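Local coordinates for uncharacterized protein (Staphylococcus aureus subsp. aureus, PDB 3H04) that is of unknown function but belongs to the alpha/beta-hydrolase clan and probably cleaves ester or related bonds, at residues Tyr6-Lys11 against Val82-Asp87; Ser66-Pro71 against Leu75-Glu80; Asp54-His59 against Lys264-Leu269; Leu109-Ala114 against Asp120-Phe125; Val223-Ser228 against Ser238-Val243. All coordinates share one frame; numbering follows the deposited sequence.

Contact 1: Tyr6-Lys11 against Val82-Asp87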
# COMPACT_ATOMS: atom_id res chain seq x y z
N TYR A 6 -16.29 -10.53 -2.89
CA TYR A 6 -17.17 -9.51 -3.46
C TYR A 6 -16.49 -8.98 -4.70
O TYR A 6 -15.33 -9.27 -4.95
CB TYR A 6 -17.36 -8.34 -2.51
CG TYR A 6 -18.10 -8.64 -1.23
CD1 TYR A 6 -19.42 -8.23 -1.07
CD2 TYR A 6 -17.46 -9.32 -0.17
CE1 TYR A 6 -20.12 -8.50 0.11
CE2 TYR A 6 -18.14 -9.59 1.02
CZ TYR A 6 -19.47 -9.18 1.15
OH TYR A 6 -20.18 -9.47 2.30
N LYS A 7 -17.21 -8.20 -5.49
CA LYS A 7 -16.52 -7.45 -6.54
C LYS A 7 -17.13 -6.08 -6.69
O LYS A 7 -18.28 -5.84 -6.33
CB LYS A 7 -16.51 -8.22 -7.87
CG LYS A 7 -17.83 -8.69 -8.31
CD LYS A 7 -17.72 -9.37 -9.67
CE LYS A 7 -19.04 -9.91 -10.12
NZ LYS A 7 -20.10 -8.88 -10.02
N VAL A 8 -16.30 -5.16 -7.16
CA VAL A 8 -16.75 -3.86 -7.54
C VAL A 8 -16.53 -3.80 -9.04
O VAL A 8 -15.46 -4.18 -9.53
CB VAL A 8 -15.94 -2.74 -6.88
CG1 VAL A 8 -16.56 -1.42 -7.27
CG2 VAL A 8 -15.97 -2.89 -5.34
N ILE A 9 -17.55 -3.35 -9.74
CA ILE A 9 -17.52 -3.20 -11.19
C ILE A 9 -17.10 -1.75 -11.48
O ILE A 9 -17.78 -0.83 -11.07
CB ILE A 9 -18.90 -3.48 -11.80
CG1 ILE A 9 -19.32 -4.97 -11.66
CG2 ILE A 9 -18.91 -3.09 -13.29
CD1 ILE A 9 -18.13 -5.97 -11.81
N THR A 10 -15.96 -1.55 -12.15
CA THR A 10 -15.45 -0.20 -12.48
C THR A 10 -16.29 0.55 -13.58
O THR A 10 -17.12 -0.08 -14.28
CB THR A 10 -13.99 -0.29 -12.92
OG1 THR A 10 -13.91 -0.94 -14.22
CG2 THR A 10 -13.14 -1.08 -11.84
N LYS A 11 -16.04 1.86 -13.79
CA LYS A 11 -16.69 2.62 -14.89
C LYS A 11 -16.49 1.97 -16.23
O LYS A 11 -17.35 2.12 -17.12
CB LYS A 11 -16.13 4.05 -15.00
CG LYS A 11 -16.82 5.07 -14.15
CD LYS A 11 -18.19 5.49 -14.72
CE LYS A 11 -18.91 6.51 -13.82
NZ LYS A 11 -20.33 6.72 -14.34
N VAL A 82 -8.71 1.95 -6.78
CA VAL A 82 -8.62 1.99 -5.33
C VAL A 82 -9.82 2.75 -4.70
O VAL A 82 -10.46 2.28 -3.76
CB VAL A 82 -7.24 2.61 -4.91
CG1 VAL A 82 -7.25 3.01 -3.44
CG2 VAL A 82 -6.08 1.60 -5.26
N TYR A 83 -10.13 3.93 -5.22
CA TYR A 83 -11.23 4.73 -4.69
C TYR A 83 -12.61 4.09 -5.00
O TYR A 83 -13.52 4.20 -4.21
CB TYR A 83 -11.16 6.16 -5.23
CG TYR A 83 -10.02 7.05 -4.73
CD1 TYR A 83 -8.91 6.55 -4.06
CD2 TYR A 83 -10.06 8.43 -4.99
CE1 TYR A 83 -7.89 7.42 -3.61
CE2 TYR A 83 -9.06 9.27 -4.59
CZ TYR A 83 -7.99 8.78 -3.88
OH TYR A 83 -7.01 9.62 -3.49
N ALA A 84 -12.75 3.42 -6.15
CA ALA A 84 -14.02 2.72 -6.46
C ALA A 84 -14.18 1.56 -5.48
O ALA A 84 -15.25 1.35 -4.96
CB ALA A 84 -14.06 2.22 -7.89
N SER A 85 -13.10 0.86 -5.15
CA SER A 85 -13.18 -0.25 -4.21
C SER A 85 -13.38 0.29 -2.80
O SER A 85 -14.28 -0.17 -2.07
CB SER A 85 -11.94 -1.17 -4.30
OG SER A 85 -11.80 -1.68 -5.63
N PHE A 86 -12.60 1.30 -2.43
CA PHE A 86 -12.80 1.93 -1.14
C PHE A 86 -14.24 2.38 -0.92
O PHE A 86 -14.79 2.10 0.15
CB PHE A 86 -11.85 3.10 -0.86
CG PHE A 86 -12.03 3.65 0.54
CD1 PHE A 86 -11.54 2.96 1.63
CD2 PHE A 86 -12.80 4.79 0.75
CE1 PHE A 86 -11.72 3.44 2.93
CE2 PHE A 86 -13.01 5.27 2.07
CZ PHE A 86 -12.45 4.59 3.15
N ASP A 87 -14.86 3.05 -1.90
CA ASP A 87 -16.22 3.61 -1.74
C ASP A 87 -17.27 2.55 -1.65
O ASP A 87 -18.26 2.70 -0.90
CB ASP A 87 -16.58 4.58 -2.85
CG ASP A 87 -15.74 5.83 -2.83
OD1 ASP A 87 -15.22 6.14 -1.73
OD2 ASP A 87 -15.56 6.47 -3.90

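Contact 2: Ser66-Pro71 against Leu75-Glu80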
# COMPACT_ATOMS: atom_id res chain seq x y z
N SER A 66 -8.34 -4.92 -4.31
CA SER A 66 -7.53 -5.12 -5.50
C SER A 66 -7.59 -3.91 -6.40
O SER A 66 -8.55 -3.12 -6.33
CB SER A 66 -8.00 -6.38 -6.23
OG SER A 66 -7.71 -7.51 -5.39
N TYR A 67 -6.54 -3.74 -7.21
CA TYR A 67 -6.49 -2.68 -8.21
C TYR A 67 -5.68 -3.21 -9.39
O TYR A 67 -4.85 -4.09 -9.21
CB TYR A 67 -5.84 -1.41 -7.64
CG TYR A 67 -4.50 -1.66 -7.02
CD1 TYR A 67 -3.33 -1.58 -7.79
CD2 TYR A 67 -4.37 -1.96 -5.68
CE1 TYR A 67 -2.08 -1.81 -7.21
CE2 TYR A 67 -3.12 -2.19 -5.08
CZ TYR A 67 -1.99 -2.10 -5.87
OH TYR A 67 -0.78 -2.36 -5.32
N ARG A 68 -5.90 -2.64 -10.57
CA ARG A 68 -5.13 -3.03 -11.76
C ARG A 68 -3.68 -2.53 -11.64
O ARG A 68 -3.40 -1.46 -11.12
CB ARG A 68 -5.86 -2.56 -13.03
CG ARG A 68 -7.06 -3.47 -13.38
CD ARG A 68 -7.90 -2.89 -14.52
NE ARG A 68 -8.74 -1.78 -14.08
CZ ARG A 68 -9.61 -1.16 -14.88
NH1 ARG A 68 -9.72 -1.53 -16.17
NH2 ARG A 68 -10.34 -0.18 -14.41
N LEU A 69 -2.74 -3.33 -12.09
CA LEU A 69 -1.35 -3.00 -11.93
C LEU A 69 -0.73 -2.24 -13.08
O LEU A 69 -1.16 -2.38 -14.26
CB LEU A 69 -0.58 -4.30 -11.71
CG LEU A 69 -1.04 -5.17 -10.53
CD1 LEU A 69 -0.42 -6.60 -10.59
CD2 LEU A 69 -0.85 -4.51 -9.16
N LEU A 70 0.32 -1.49 -12.77
CA LEU A 70 1.24 -1.02 -13.82
C LEU A 70 2.02 -2.21 -14.38
O LEU A 70 2.25 -3.16 -13.67
CB LEU A 70 2.22 0.02 -13.30
CG LEU A 70 1.76 1.20 -12.45
CD1 LEU A 70 3.05 1.77 -11.87
CD2 LEU A 70 1.01 2.20 -13.26
N PRO A 71 2.46 -2.15 -15.65
CA PRO A 71 2.34 -1.02 -16.57
C PRO A 71 1.15 -1.10 -17.52
O PRO A 71 1.04 -0.27 -18.41
CB PRO A 71 3.64 -1.14 -17.36
CG PRO A 71 3.79 -2.64 -17.53
CD PRO A 71 3.39 -3.18 -16.17
N LEU A 75 -1.08 4.98 -13.29
CA LEU A 75 -1.39 5.31 -11.90
C LEU A 75 -2.75 6.03 -11.76
O LEU A 75 -3.40 5.90 -10.73
CB LEU A 75 -0.29 6.17 -11.28
CG LEU A 75 -0.46 6.66 -9.84
CD1 LEU A 75 -0.57 5.49 -8.83
CD2 LEU A 75 0.69 7.56 -9.40
N ASP A 76 -3.21 6.76 -12.79
CA ASP A 76 -4.52 7.39 -12.71
C ASP A 76 -5.60 6.31 -12.61
O ASP A 76 -6.54 6.45 -11.84
CB ASP A 76 -4.84 8.31 -13.91
CG ASP A 76 -4.12 9.66 -13.84
OD1 ASP A 76 -3.91 10.22 -12.74
OD2 ASP A 76 -3.76 10.15 -14.93
N CYS A 77 -5.44 5.25 -13.39
CA CYS A 77 -6.31 4.09 -13.30
C CYS A 77 -6.24 3.37 -11.92
O CYS A 77 -7.28 2.98 -11.41
CB CYS A 77 -6.01 3.16 -14.43
SG CYS A 77 -7.11 1.73 -14.55
N ILE A 78 -5.03 3.19 -11.37
CA ILE A 78 -4.86 2.60 -10.06
C ILE A 78 -5.67 3.38 -8.99
O ILE A 78 -6.43 2.79 -8.22
CB ILE A 78 -3.36 2.51 -9.67
CG1 ILE A 78 -2.64 1.48 -10.59
CG2 ILE A 78 -3.20 2.21 -8.09
CD1 ILE A 78 -1.17 1.23 -10.24
N ILE A 79 -5.51 4.69 -8.99
CA ILE A 79 -6.18 5.55 -8.03
C ILE A 79 -7.69 5.45 -8.22
O ILE A 79 -8.45 5.36 -7.24
CB ILE A 79 -5.68 6.98 -8.13
CG1 ILE A 79 -4.19 7.00 -7.69
CG2 ILE A 79 -6.55 7.94 -7.28
CD1 ILE A 79 -3.50 8.34 -7.92
N GLU A 80 -8.12 5.40 -9.47
CA GLU A 80 -9.56 5.23 -9.74
C GLU A 80 -10.08 3.88 -9.22
O GLU A 80 -11.14 3.82 -8.64
CB GLU A 80 -9.88 5.40 -11.24
CG GLU A 80 -9.94 6.84 -11.66
CD GLU A 80 -10.15 7.05 -13.16
OE1 GLU A 80 -10.47 6.06 -13.90
OE2 GLU A 80 -10.01 8.24 -13.58

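Contact 3: Asp54-His59 against Lys264-Leu269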
# COMPACT_ATOMS: atom_id res chain seq x y z
N ASP A 54 -4.91 -12.98 11.98
CA ASP A 54 -5.51 -13.32 13.28
C ASP A 54 -5.43 -12.18 14.30
O ASP A 54 -6.40 -11.91 15.00
CB ASP A 54 -4.88 -14.58 13.86
CG ASP A 54 -5.30 -15.82 13.11
OD1 ASP A 54 -6.32 -15.77 12.40
OD2 ASP A 54 -4.62 -16.85 13.22
N ILE A 55 -4.30 -11.51 14.37
CA ILE A 55 -4.20 -10.33 15.25
C ILE A 55 -5.18 -9.19 14.87
O ILE A 55 -5.86 -8.62 15.74
CB ILE A 55 -2.72 -9.85 15.32
CG1 ILE A 55 -1.88 -10.90 16.09
CG2 ILE A 55 -2.57 -8.42 15.97
CD1 ILE A 55 -0.41 -10.84 15.77
N LEU A 56 -5.24 -8.87 13.58
CA LEU A 56 -5.98 -7.73 13.11
C LEU A 56 -7.49 -8.02 13.22
O LEU A 56 -8.26 -7.13 13.59
CB LEU A 56 -5.58 -7.37 11.66
CG LEU A 56 -4.15 -6.82 11.39
CD1 LEU A 56 -3.92 -6.61 9.89
CD2 LEU A 56 -3.92 -5.54 12.16
N THR A 57 -7.92 -9.25 12.98
CA THR A 57 -9.36 -9.54 12.88
C THR A 57 -10.00 -10.02 14.19
O THR A 57 -11.16 -10.42 14.19
CB THR A 57 -9.67 -10.54 11.76
OG1 THR A 57 -9.03 -11.80 12.01
CG2 THR A 57 -9.18 -9.97 10.41
N GLU A 58 -9.27 -9.97 15.30
CA GLU A 58 -9.87 -10.31 16.58
C GLU A 58 -11.11 -9.48 16.81
O GLU A 58 -12.15 -10.00 17.21
CB GLU A 58 -8.91 -10.06 17.72
CG GLU A 58 -7.75 -11.03 17.80
CD GLU A 58 -7.01 -10.96 19.13
OE1 GLU A 58 -7.66 -10.78 20.19
OE2 GLU A 58 -5.76 -11.06 19.10
N HIS A 59 -10.97 -8.18 16.56
CA HIS A 59 -12.06 -7.23 16.80
C HIS A 59 -12.37 -6.29 15.63
O HIS A 59 -13.32 -5.51 15.72
CB HIS A 59 -11.77 -6.46 18.09
CG HIS A 59 -11.83 -7.33 19.31
ND1 HIS A 59 -10.80 -7.41 20.22
CD2 HIS A 59 -12.79 -8.19 19.75
CE1 HIS A 59 -11.13 -8.26 21.18
NE2 HIS A 59 -12.33 -8.75 20.91
N LYS A 264 0.92 -3.73 18.40
CA LYS A 264 0.92 -2.28 18.57
C LYS A 264 -0.05 -1.57 17.59
O LYS A 264 -0.63 -0.55 17.93
CB LYS A 264 2.32 -1.69 18.38
CG LYS A 264 3.33 -2.07 19.40
CD LYS A 264 4.64 -1.42 19.04
CE LYS A 264 5.68 -1.61 20.11
NZ LYS A 264 5.52 -0.59 21.09
N VAL A 265 -0.21 -2.13 16.40
CA VAL A 265 -1.17 -1.59 15.45
C VAL A 265 -2.58 -1.64 16.04
O VAL A 265 -3.31 -0.64 16.05
CB VAL A 265 -1.10 -2.32 14.09
CG1 VAL A 265 -2.35 -2.03 13.27
CG2 VAL A 265 0.16 -1.87 13.33
N VAL A 266 -2.94 -2.81 16.55
CA VAL A 266 -4.24 -3.01 17.20
C VAL A 266 -4.49 -2.08 18.42
O VAL A 266 -5.63 -1.60 18.63
CB VAL A 266 -4.40 -4.47 17.59
CG1 VAL A 266 -5.64 -4.68 18.54
CG2 VAL A 266 -4.51 -5.32 16.32
N ASP A 267 -3.45 -1.87 19.20
CA ASP A 267 -3.47 -0.92 20.32
C ASP A 267 -3.79 0.46 19.80
O ASP A 267 -4.59 1.19 20.40
CB ASP A 267 -2.11 -0.82 21.01
CG ASP A 267 -1.78 -2.00 21.92
OD1 ASP A 267 -2.65 -2.84 22.24
OD2 ASP A 267 -0.61 -2.05 22.32
N PHE A 268 -3.14 0.83 18.71
CA PHE A 268 -3.37 2.13 18.04
C PHE A 268 -4.81 2.24 17.57
O PHE A 268 -5.49 3.22 17.85
CB PHE A 268 -2.33 2.29 16.94
CG PHE A 268 -2.63 3.35 15.92
CD1 PHE A 268 -2.07 4.62 16.02
CD2 PHE A 268 -3.37 3.05 14.78
CE1 PHE A 268 -2.30 5.58 15.00
CE2 PHE A 268 -3.59 4.00 13.82
CZ PHE A 268 -3.03 5.27 13.95
N LEU A 269 -5.32 1.20 16.91
CA LEU A 269 -6.75 1.16 16.55
C LEU A 269 -7.66 1.21 17.77
O LEU A 269 -8.63 1.94 17.78
CB LEU A 269 -7.11 -0.08 15.72
CG LEU A 269 -6.34 -0.17 14.38
CD1 LEU A 269 -6.66 -1.46 13.61
CD2 LEU A 269 -6.66 1.03 13.54

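Contact 4: Leu109-Ala114 against Asp120-Phe125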
# COMPACT_ATOMS: atom_id res chain seq x y z
N LEU A 109 -1.06 4.44 -1.44
CA LEU A 109 -2.48 4.45 -1.80
C LEU A 109 -3.40 4.68 -0.58
O LEU A 109 -4.41 5.39 -0.68
CB LEU A 109 -2.88 3.19 -2.54
CG LEU A 109 -2.12 3.03 -3.88
CD1 LEU A 109 -2.26 1.61 -4.48
CD2 LEU A 109 -2.44 4.09 -4.91
N SER A 110 -3.04 4.09 0.55
CA SER A 110 -3.80 4.26 1.80
C SER A 110 -3.77 5.71 2.31
O SER A 110 -4.77 6.22 2.81
CB SER A 110 -3.27 3.35 2.90
OG SER A 110 -3.42 2.01 2.55
N LEU A 111 -2.65 6.39 2.11
CA LEU A 111 -2.54 7.79 2.48
C LEU A 111 -3.31 8.69 1.54
O LEU A 111 -3.86 9.70 2.01
CB LEU A 111 -1.09 8.23 2.57
CG LEU A 111 -0.31 7.68 3.79
CD1 LEU A 111 1.19 7.65 3.41
CD2 LEU A 111 -0.57 8.52 5.05
N LEU A 112 -3.34 8.37 0.23
CA LEU A 112 -4.19 9.15 -0.72
C LEU A 112 -5.68 9.08 -0.33
O LEU A 112 -6.44 10.12 -0.33
CB LEU A 112 -3.99 8.69 -2.17
CG LEU A 112 -2.58 8.91 -2.78
CD1 LEU A 112 -2.47 8.44 -4.26
CD2 LEU A 112 -2.19 10.41 -2.65
N ILE A 113 -6.12 7.88 0.02
CA ILE A 113 -7.48 7.69 0.51
C ILE A 113 -7.71 8.58 1.75
O ILE A 113 -8.68 9.34 1.82
CB ILE A 113 -7.80 6.24 0.89
CG1 ILE A 113 -7.94 5.31 -0.34
CG2 ILE A 113 -9.14 6.24 1.69
CD1 ILE A 113 -7.94 3.79 -0.01
N ALA A 114 -6.78 8.54 2.71
CA ALA A 114 -6.85 9.39 3.90
C ALA A 114 -6.96 10.89 3.60
O ALA A 114 -7.58 11.61 4.36
CB ALA A 114 -5.66 9.09 4.89
N ASP A 120 -10.74 7.15 9.82
CA ASP A 120 -10.36 7.33 11.24
C ASP A 120 -8.89 7.13 11.58
O ASP A 120 -8.43 7.48 12.67
CB ASP A 120 -11.24 6.41 12.07
CG ASP A 120 -12.69 6.70 11.83
OD1 ASP A 120 -13.14 7.68 12.40
OD2 ASP A 120 -13.36 6.04 11.00
N GLY A 121 -8.14 6.61 10.63
CA GLY A 121 -6.71 6.41 10.82
C GLY A 121 -6.06 5.68 9.68
O GLY A 121 -6.74 5.08 8.86
N VAL A 122 -4.72 5.72 9.65
CA VAL A 122 -3.94 5.07 8.62
C VAL A 122 -2.80 4.31 9.24
O VAL A 122 -2.13 4.84 10.17
CB VAL A 122 -3.27 6.11 7.63
CG1 VAL A 122 -2.37 5.34 6.59
CG2 VAL A 122 -4.34 6.92 6.91
N ILE A 123 -2.58 3.08 8.76
CA ILE A 123 -1.45 2.26 9.13
C ILE A 123 -0.54 2.19 7.92
O ILE A 123 -0.96 1.70 6.89
CB ILE A 123 -1.85 0.87 9.56
CG1 ILE A 123 -3.02 0.95 10.57
CG2 ILE A 123 -0.61 0.08 10.06
CD1 ILE A 123 -3.92 -0.23 10.53
N ASP A 124 0.68 2.71 8.07
CA ASP A 124 1.65 2.92 6.98
C ASP A 124 2.87 2.10 7.28
O ASP A 124 3.69 2.47 8.13
CB ASP A 124 2.01 4.42 6.91
CG ASP A 124 3.24 4.74 6.05
OD1 ASP A 124 3.75 3.89 5.27
OD2 ASP A 124 3.72 5.91 6.21
N PHE A 125 2.96 0.94 6.61
CA PHE A 125 4.16 0.10 6.73
C PHE A 125 5.07 0.42 5.53
O PHE A 125 4.70 0.16 4.38
CB PHE A 125 3.81 -1.38 6.73
CG PHE A 125 3.43 -1.95 8.07
CD1 PHE A 125 2.99 -1.16 9.15
CD2 PHE A 125 3.50 -3.33 8.25
CE1 PHE A 125 2.59 -1.76 10.38
CE2 PHE A 125 3.14 -3.90 9.42
CZ PHE A 125 2.68 -3.13 10.50

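Contact 5: Val223-Ser228 against Ser238-Val243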
# COMPACT_ATOMS: atom_id res chain seq x y z
N VAL A 223 12.42 2.03 -0.07
CA VAL A 223 11.76 3.27 0.26
C VAL A 223 12.58 3.90 1.39
O VAL A 223 12.61 3.38 2.47
CB VAL A 223 10.34 3.08 0.82
CG1 VAL A 223 9.75 4.45 1.22
CG2 VAL A 223 9.46 2.40 -0.17
N PRO A 224 13.26 4.98 1.12
CA PRO A 224 14.07 5.55 2.20
C PRO A 224 13.24 5.90 3.47
O PRO A 224 12.12 6.38 3.36
CB PRO A 224 14.59 6.84 1.58
CG PRO A 224 14.47 6.70 0.19
CD PRO A 224 13.31 5.79 -0.10
N VAL A 225 13.81 5.68 4.65
CA VAL A 225 13.12 6.03 5.91
C VAL A 225 12.78 7.53 5.99
O VAL A 225 11.83 7.93 6.65
CB VAL A 225 13.97 5.58 7.16
CG1 VAL A 225 15.24 6.42 7.29
CG2 VAL A 225 13.10 5.64 8.41
N GLU A 226 13.54 8.37 5.30
CA GLU A 226 13.13 9.78 5.16
C GLU A 226 11.70 10.03 4.65
O GLU A 226 11.12 11.09 4.96
CB GLU A 226 14.15 10.60 4.33
CG GLU A 226 15.49 10.73 5.02
CD GLU A 226 16.51 9.59 4.67
OE1 GLU A 226 16.14 8.48 4.21
OE2 GLU A 226 17.71 9.82 4.88
N GLU A 227 11.10 9.08 3.91
CA GLU A 227 9.71 9.26 3.48
C GLU A 227 8.75 9.24 4.67
O GLU A 227 7.75 9.99 4.71
CB GLU A 227 9.29 8.22 2.44
CG GLU A 227 10.06 8.36 1.10
CD GLU A 227 9.93 9.79 0.51
OE1 GLU A 227 8.80 10.37 0.54
OE2 GLU A 227 10.94 10.36 0.04
N SER A 228 9.07 8.42 5.65
CA SER A 228 8.30 8.39 6.90
C SER A 228 8.58 9.61 7.76
O SER A 228 7.63 10.19 8.33
CB SER A 228 8.60 7.13 7.70
OG SER A 228 7.95 5.97 7.18
N SER A 238 1.01 10.82 15.31
CA SER A 238 1.77 9.70 14.76
C SER A 238 2.32 8.81 15.84
O SER A 238 2.50 9.21 16.97
CB SER A 238 2.91 10.15 13.79
OG SER A 238 3.96 10.90 14.43
N THR A 239 2.54 7.57 15.47
CA THR A 239 3.22 6.59 16.30
C THR A 239 4.20 5.98 15.32
O THR A 239 3.80 5.64 14.18
CB THR A 239 2.23 5.49 16.83
OG1 THR A 239 1.26 6.10 17.69
CG2 THR A 239 2.94 4.37 17.62
N PHE A 240 5.45 5.85 15.74
CA PHE A 240 6.54 5.50 14.83
C PHE A 240 7.36 4.35 15.47
O PHE A 240 7.95 4.49 16.57
CB PHE A 240 7.40 6.72 14.61
CG PHE A 240 8.44 6.59 13.51
CD1 PHE A 240 8.41 5.58 12.54
CD2 PHE A 240 9.45 7.55 13.44
CE1 PHE A 240 9.42 5.52 11.52
CE2 PHE A 240 10.42 7.53 12.43
CZ PHE A 240 10.40 6.48 11.46
N GLU A 241 7.38 3.24 14.75
CA GLU A 241 8.36 2.18 14.98
C GLU A 241 9.43 2.23 13.92
O GLU A 241 9.22 1.90 12.72
CB GLU A 241 7.66 0.83 14.96
CG GLU A 241 6.70 0.65 16.12
CD GLU A 241 7.45 0.44 17.40
OE1 GLU A 241 8.28 -0.51 17.45
OE2 GLU A 241 7.22 1.20 18.36
N ARG A 242 10.60 2.61 14.39
CA ARG A 242 11.76 2.85 13.56
C ARG A 242 12.63 1.62 13.80
O ARG A 242 13.35 1.51 14.79
CB ARG A 242 12.42 4.16 14.02
CG ARG A 242 13.28 4.81 13.03
CD ARG A 242 14.15 5.97 13.61
NE ARG A 242 15.13 6.18 12.58
CZ ARG A 242 14.98 7.01 11.56
NH1 ARG A 242 14.01 7.92 11.56
NH2 ARG A 242 15.92 7.04 10.64
N VAL A 243 12.53 0.66 12.90
CA VAL A 243 13.14 -0.65 13.06
C VAL A 243 14.59 -0.60 12.60
O VAL A 243 14.88 -0.11 11.51
CB VAL A 243 12.33 -1.70 12.29
CG1 VAL A 243 13.00 -3.11 12.36
CG2 VAL A 243 10.91 -1.73 12.83

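Contact 1: Tyr6-Lys11 against Val82-Asp87
Val8 alone carries the edge strand's side of this contact, meeting Ala84 and Ser85 on one flank of the helix. The touching is apolar and modest. With CG1 anti to the backbone N (chi1 -176°), the two methyls divide the work: CG1 comes to 3.8 Å from the carbonyl oxygen Ala84 O and to 4.5 Å from Ala84 CB, while CG2 rests 4.0 Å from Ser85 CA. A branched valine suits an extended strand and offers two methyls at once; the small Ala84 and Ser85 let the strand come close, Val8 CA standing 6.1 Å from Ser85 CA. The polar end of Ser85 is used within its own helix, where OG bonds back to the carbonyl oxygen of Asp81. Strand 4-9 is an outermost strand of the sheet, paired antiparallel with strand 15-21 through the backbone bonds of Val8 with Leu16. Helix 75-91 packs against both of these strands, Ser85 touching Leu16 as well, while Val82 and Tyr83 pack on helix 105-116.

Contact 2: Ser66-Pro71 against Leu75-Glu80
Ile78 packs against Tyr67, Arg68 and Leu70, joining the first turns of helix 75-91 to the connection that leads into it from strand 60-65 of the alpha/beta-hydrolase fold. The apolar part is built round its branches. CG2 reaches Tyr67 CD1 at 3.8 Å, the two side chains slanting past each other, whereas CD1 meets Leu70 CG at 3.7 Å with the chains nearly perpendicular. Leu70 also lays CD2 3.5 Å from Leu75 N, covering the start of the helix with a methyl.

The second kind of contact pairs sulfur with a cation: Cys77 SG sits 3.6 Å above one face of the Arg68 guanidinium, toward its rim. Salt bridges of NH1 to Asp12 and NE to Asp81 use N-H groups of that flat group, while the thiol lies over its face. The ring of Tyr67 stacks with His36 beyond the contact. Ile78 CG1, placed anti to its carbonyl carbon (chi1 -68°), comes within 3.1 Å of Arg68 O, a buried carbonyl oxygen with no polar partner in the model.

Contact 3: Asp54-His59 against Lys264-Leu269
Val265, which meets Leu56 across the contact, sets its carbonyl oxygen in plane at the edge of the Phe268 ring one turn further along the helix. The other flat group, the His59 ring, has Glu58 CB over one face, 4.1 Å above the plane and toward the rim. Neither ring takes part in the junction, which is aliphatic. Val266 is its centre: CG2, anti to the carbonyl carbon, lies 3.7 Å from Ile55 CG2 and 3.6 Å from the carbonyl oxygen Ile55 O, near the end of helix 50-56. Leu56 CD2 touches both valines, 4.0 Å from Val265 CG1 and 4.2 Å from Val266 CG2. Short beta-branched valines keep the helix surface compact, and the longer leucine reaches both from one position; Leu56 CA and Val266 CA are 6.5 Å apart. Beneath this seam lies the central sheet. Leu56 touches Phe101 of strand 98-103, Val265 rests on Phe213 of strand 212-217, and Leu269 packs on Tyr60 and Phe99, so helices 50-56 and 256-273 are neighbours on the sheet.

Contact 4: Leu109-Ala114 against Asp120-Phe125
Leu111 and Val122 come closest along the backbones, their CA atoms 6.9 Å apart, where helix 109-114 runs nearly antiparallel to strand 121-125. The axes of these short segments approach to 8.6 Å at 161° between their directions, the return path expected as a beta-alpha-beta crossover comes back into the sheet. Val122 points toward the helix and meets Leu111 and Ala114 with separate methyls. Its CG1, anti to the backbone N (chi1 177°), faces Leu111 CD2 at 4.0 Å, the two side chains crossing nearly perpendicularly. Its CG2 faces Ala114 CB at 3.2 Å, a pair modelled tighter than normal van der Waals contact, so its exact spacing is doubtful. Alanine, small and itself directed at the strand, suits a place facing the branched Val122. Leu111 CD1 also brushes Asp124 OD2 at 4.2 Å, while the other carboxylate oxygen, Asp124 OD1, accepts from Gly127 N. Ser110 adds its CB to the valine's surroundings and spends its hydroxyl on Gly106 O, the last glycine of a GxSxG sequence that probably forms a nucleophile elbow. Strand 121-125 lies between strands 98-103 and 212-217; the helix rests on this part of the sheet, with Leu112 and Ile113 turned to helix 75-91.

Contact 5: Val223-Ser228 against Ser238-Val243
The shortest backbone bond beside Val225 and its partners Phe240 and Arg242 runs from Glu227 N to Pro224 O, 2.9 Å; it closes a turn that includes Val225, whose side chain points toward the strand. Val225 CG1 lies between its backbone N and carbonyl carbon (chi1 69°), a setting that brings both methyls to the arginine. CG2 stands 3.6 Å above one face of the Arg242 guanidinium, offset toward the rim, and CG1 reaches NH2 of that group at 3.5 Å. Flat and delocalised, the guanidinium can take methyls on its face while its N-H groups point elsewhere. The two segments belong to a beta-alpha-beta unit in which helix 226-232 links strand 212-217 to strand 238-243, an outermost strand of the sheet. Phe240 reaches from the strand toward the helix: Val225 CG2 meets CZ of its ring at the edge, 4.2 Å away, and Ser228 CB approaches the same CZ obliquely. Ser228 OG hydrogen-bonds with His216 ND1, whose ring also bonds Val223 O through NE2. Arg242 CB lies over one face of the Phe240 ring, toward the rim, 4.0 Å above the plane. From there the arginine runs extended from CG to NE, and NH1 forms a salt bridge with Glu229.

Contacts 2, 3 and 4 are buried, whereas contacts 1 and 5 lie partly open at the two outermost strands of the sheet, 4-9 and 238-243, on opposite sides of the chain's centre. Contacts 1 and 2 share helix 75-91 and touch directly; both also pack on helix 105-116 of contact 4. Contact 3 meets contact 4 through Val265 and Ile123, with strand 121-125 between their helices, and touches contact 5 through helix 256-273. Chemistry follows position: contacts 1, 3 and 4 are mainly aliphatic, contact 1 resting on one valine, and contacts 2 and 5 each lay an uncharged side chain over an arginine whose charge is met elsewhere.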